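Local coordinates for protein single-stranded-DNA-specific exonuclease RecJ (Thermus thermophilus, PDB 2ZXR) that degrades single-stranded DNA exonucleolytically in the 5' to 3' direction, using divalent metal ions, with no detectable activity on single-stranded RNA, at residues Thr290-Ala293 against Ala294-Gln297; Gly256-Lys260 against Ala261-Ala265. All coordinates share one frame; numbering follows the deposited sequence.

Both contacts are helix starts in a helical part of RecJ, and both are local, joining neighbouring residues of a single run of chain. Interaction 2 comes first, turning the chain from helix 246-254 into helix 261-277; interaction 1 follows, between helix 281-289 and helix 293-321. Their centres lie 21 Å apart and their nearest atoms about 13 Å apart, without touching. Helix 246-254 relates the two: it ends at the loop of interaction 2, and its V246 and L250 pack against residues of interaction 1. Interaction 2 lies nearer the metal site, whereas interaction 1 is away from it.

Interaction 1: Thr290-Ala293 against Ala294-Gln297; sequences TDDA and AEAQ
A294, the second residue of helix 293-321, gives its backbone N to D292 OD1 in a weak, bent bond (3.0 Å). Its small CB lies beside the same D292 OD1 (3.4 Å) at an exposed position.

At E295 the grip is straighter. Its N reaches D292 OD1 at 3.1 Å, with an N-H...O angle of 163°, from well above the carboxylate plane. D292 is thus the N-cap, a place where a short acidic side chain can meet amides not yet served by a preceding helical turn and would probably be stabilised by the helix dipole. CG of D292 stands opposite its backbone N (chi1 176°), turning the carboxylate forward over these amides. The E295 side chain runs back, extended, and takes a hydrogen bond from T290 OG1 to OE1 (2.6 Å), arriving obliquely above the carboxylate plane. That hydroxyl also accepts from D292 N (3.0 Å), which makes an ST turn; threonine therefore links the turn to the helix by donating and accepting at once. OE2 of E295 forms a salt bridge with R286, which probably offsets the nearby negative charge of D292.

A296 donates its N to D292 O (2.9 Å). Its buried CB meets T290 CG2 at 3.8 Å and also packs on V246 and L250 of helix 246-254; alanine's single methyl suits this close approach of two helices.

Q297 N completes the turn by bonding to A293 O (2.7 Å), while its side chain extends away from the loop, touching L250.

Interaction 2: Gly256-Lys260 against Ala261-Ala265; sequences GYTGK and AVEVA
E263 reaches back from the first turn of helix 261-277 and fills the preceding loop with its carboxylate, which is held chiefly by hydrogen bonds. OE1 accepts from T258 N at 2.7 Å, and OE2 meets T258 OG1 at 2.7 Å, both on the syn side but tilted somewhat out of the plane. K260 N comes to OE1 from above the plane (3.0 Å), on the face opposite T258 N, so the two amides clasp the oxygen between them. The threonine hydroxyl sits between its own N and carbonyl carbon (chi1 68°), which brings OG1 and N to the same carboxylate. Glutamate suits this buried place: its chain, extended beyond CG, is long enough to span the loop, and the three donors would probably keep it ionised.

K260 O accepts weak hydrogen bonds from E263 N (3.2 Å) and V264 N (3.5 Å).

The Y257 ring adds apolar contacts. It crosses E263 at about a right angle, CD2 3.5 Å from OE1, while G259 N lies over one ring face. Tyrosine suits the place because CE2 packs on V264 CG2 (4.1 Å) while its hydroxyl bonds to L237 O. A261 and V264 pack on L237 and I219, and the side chain of V264 is about 10 Å from those of the metal ligands D84 and D221.

G256 and G259 have positive phi (74° and 91°), which glycine adopts readily; G256 is the C-prime residue of the Schellman motif ending helix 246-254. The next helix opens with an N-terminal cap in which the N3 glutamate, E263, accepts from the backbone N of the N-cap residue K260.

Interaction 1: Thr290-Ala293 against Ala294-Gln297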
loop_
_atom_site.group_PDB
_atom_site.type_symbol
_atom_site.label_atom_id
_atom_site.label_comp_id
_atom_site.label_asym_id
_atom_site.label_seq_id
_atom_site.Cartn_x
_atom_site.Cartn_y
_atom_site.Cartn_z
ATOM N N THR A 290 -7.483 6.948 -31.220
ATOM C CA THR A 290 -6.876 7.502 -32.414
ATOM C C THR A 290 -5.451 7.030 -32.711
ATOM O O THR A 290 -4.702 6.688 -31.817
ATOM C CB THR A 290 -6.914 9.062 -32.396
ATOM O OG1 THR A 290 -6.469 9.561 -33.669
ATOM C CG2 THR A 290 -5.990 9.630 -31.289
ATOM N N ASP A 291 -5.092 7.017 -33.993
ATOM C CA ASP A 291 -3.755 6.613 -34.434
ATOM C C ASP A 291 -3.103 7.848 -35.059
ATOM O O ASP A 291 -1.983 7.793 -35.561
ATOM C CB ASP A 291 -3.851 5.502 -35.487
ATOM C CG ASP A 291 -4.359 4.179 -34.912
ATOM O OD1 ASP A 291 -4.981 3.424 -35.679
ATOM O OD2 ASP A 291 -4.128 3.872 -33.715
ATOM N N ASP A 292 -3.819 8.965 -35.020
ATOM C CA ASP A 292 -3.327 10.225 -35.588
ATOM C C ASP A 292 -2.600 10.944 -34.451
ATOM O O ASP A 292 -3.219 11.406 -33.504
ATOM C CB ASP A 292 -4.535 11.036 -36.088
ATOM C CG ASP A 292 -4.173 12.416 -36.611
ATOM O OD1 ASP A 292 -3.102 12.975 -36.287
ATOM O OD2 ASP A 292 -5.015 12.959 -37.352
ATOM N N ALA A 293 -1.286 11.040 -34.550
ATOM C CA ALA A 293 -0.498 11.654 -33.485
ATOM C C ALA A 293 -0.832 13.116 -33.193
ATOM O O ALA A 293 -0.779 13.542 -32.037
ATOM C CB ALA A 293 0.983 11.515 -33.803
ATOM N N ALA A 294 -1.157 13.875 -34.242
ATOM C CA ALA A 294 -1.491 15.283 -34.105
ATOM C C ALA A 294 -2.804 15.438 -33.358
ATOM O O ALA A 294 -2.938 16.302 -32.519
ATOM C CB ALA A 294 -1.603 15.933 -35.487
ATOM N N GLU A 295 -3.782 14.609 -33.686
ATOM C CA GLU A 295 -5.056 14.666 -33.004
ATOM C C GLU A 295 -4.833 14.231 -31.544
ATOM O O GLU A 295 -5.356 14.834 -30.613
ATOM C CB GLU A 295 -6.063 13.745 -33.695
ATOM C CG GLU A 295 -7.380 13.611 -32.938
ATOM C CD GLU A 295 -8.326 12.561 -33.526
ATOM O OE1 GLU A 295 -7.863 11.661 -34.268
ATOM O OE2 GLU A 295 -9.538 12.624 -33.232
ATOM N N ALA A 296 -4.047 13.181 -31.349
ATOM C CA ALA A 296 -3.775 12.711 -29.996
ATOM C C ALA A 296 -3.085 13.848 -29.210
ATOM O O ALA A 296 -3.489 14.162 -28.081
ATOM C CB ALA A 296 -2.887 11.471 -30.042
ATOM N N GLN A 297 -2.066 14.471 -29.811
ATOM C CA GLN A 297 -1.345 15.572 -29.153
ATOM C C GLN A 297 -2.332 16.637 -28.663
ATOM O O GLN A 297 -2.294 17.060 -27.503
ATOM C CB GLN A 297 -0.325 16.187 -30.115
ATOM C CG GLN A 297 0.524 17.370 -29.557
ATOM C CD GLN A 297 1.475 17.952 -30.634
ATOM O OE1 GLN A 297 1.029 18.472 -31.668
ATOM N NE2 GLN A 297 2.774 17.846 -30.401
#

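Interaction 2: Gly256-Lys260 against Ala261-Ala265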
loop_
_atom_site.group_PDB
_atom_site.type_symbol
_atom_site.label_atom_id
_atom_site.label_comp_id
_atom_site.label_asym_id
_atom_site.label_seq_id
_atom_site.Cartn_x
_atom_site.Cartn_y
_atom_site.Cartn_z
ATOM N N GLY A 256 5.993 12.688 -18.060
ATOM C CA GLY A 256 7.319 12.241 -17.637
ATOM C C GLY A 256 7.433 10.814 -17.156
ATOM O O GLY A 256 8.211 10.504 -16.273
ATOM N N TYR A 257 6.634 9.940 -17.735
ATOM C CA TYR A 257 6.630 8.523 -17.407
ATOM C C TYR A 257 8.013 7.890 -17.456
ATOM O O TYR A 257 8.780 8.142 -18.379
ATOM C CB TYR A 257 5.737 7.797 -18.409
ATOM C CG TYR A 257 5.573 6.318 -18.147
ATOM C CD1 TYR A 257 6.061 5.370 -19.048
ATOM C CD2 TYR A 257 4.894 5.865 -17.028
ATOM C CE1 TYR A 257 5.868 4.016 -18.848
ATOM C CE2 TYR A 257 4.692 4.480 -16.812
ATOM C CZ TYR A 257 5.185 3.566 -17.733
ATOM O OH TYR A 257 5.019 2.208 -17.523
ATOM N N THR A 258 8.328 7.067 -16.459
ATOM C CA THR A 258 9.601 6.348 -16.453
ATOM C C THR A 258 9.390 4.858 -16.131
ATOM O O THR A 258 10.303 4.202 -15.620
ATOM C CB THR A 258 10.575 6.927 -15.427
ATOM O OG1 THR A 258 10.074 6.671 -14.116
ATOM C CG2 THR A 258 10.747 8.449 -15.638
ATOM N N GLY A 259 8.180 4.339 -16.388
ATOM C CA GLY A 259 7.903 2.923 -16.155
ATOM C C GLY A 259 7.351 2.499 -14.796
ATOM O O GLY A 259 7.285 1.286 -14.469
ATOM N N LYS A 260 6.973 3.489 -13.995
ATOM C CA LYS A 260 6.448 3.244 -12.663
ATOM C C LYS A 260 4.914 3.204 -12.558
ATOM O O LYS A 260 4.211 3.976 -13.194
ATOM C CB LYS A 260 6.973 4.314 -11.697
ATOM C CG LYS A 260 8.482 4.437 -11.669
ATOM C CD LYS A 260 9.175 3.074 -11.473
ATOM C CE LYS A 260 10.650 3.283 -11.054
ATOM N NZ LYS A 260 11.463 2.028 -11.070
ATOM N N ALA A 261 4.411 2.289 -11.747
ATOM C CA ALA A 261 2.982 2.171 -11.549
ATOM C C ALA A 261 2.474 3.443 -10.876
ATOM O O ALA A 261 1.354 3.890 -11.151
ATOM C CB ALA A 261 2.682 0.962 -10.684
ATOM N N VAL A 262 3.293 4.023 -9.992
ATOM C CA VAL A 262 2.921 5.233 -9.266
ATOM C C VAL A 262 2.717 6.428 -10.197
ATOM O O VAL A 262 1.918 7.311 -9.920
ATOM C CB VAL A 262 3.983 5.600 -8.175
ATOM C CG1 VAL A 262 5.272 6.069 -8.833
ATOM C CG2 VAL A 262 3.439 6.711 -7.260
ATOM N N GLU A 263 3.437 6.465 -11.308
ATOM C CA GLU A 263 3.247 7.559 -12.250
ATOM C C GLU A 263 1.865 7.389 -12.935
ATOM O O GLU A 263 1.172 8.383 -13.205
ATOM C CB GLU A 263 4.406 7.583 -13.263
ATOM C CG GLU A 263 5.781 7.810 -12.584
ATOM C CD GLU A 263 6.959 7.500 -13.510
ATOM O OE1 GLU A 263 6.890 6.519 -14.281
ATOM O OE2 GLU A 263 7.967 8.230 -13.463
ATOM N N VAL A 264 1.461 6.135 -13.191
ATOM C CA VAL A 264 0.148 5.857 -13.793
ATOM C C VAL A 264 -0.969 6.293 -12.812
ATOM O O VAL A 264 -1.926 6.982 -13.179
ATOM C CB VAL A 264 -0.044 4.337 -14.080
ATOM C CG1 VAL A 264 -1.481 4.064 -14.564
ATOM C CG2 VAL A 264 0.970 3.870 -15.135
ATOM N N ALA A 265 -0.803 5.909 -11.556
ATOM C CA ALA A 265 -1.772 6.194 -10.506
ATOM C C ALA A 265 -1.977 7.688 -10.216
ATOM O O ALA A 265 -3.102 8.158 -10.040
ATOM C CB ALA A 265 -1.359 5.461 -9.216
#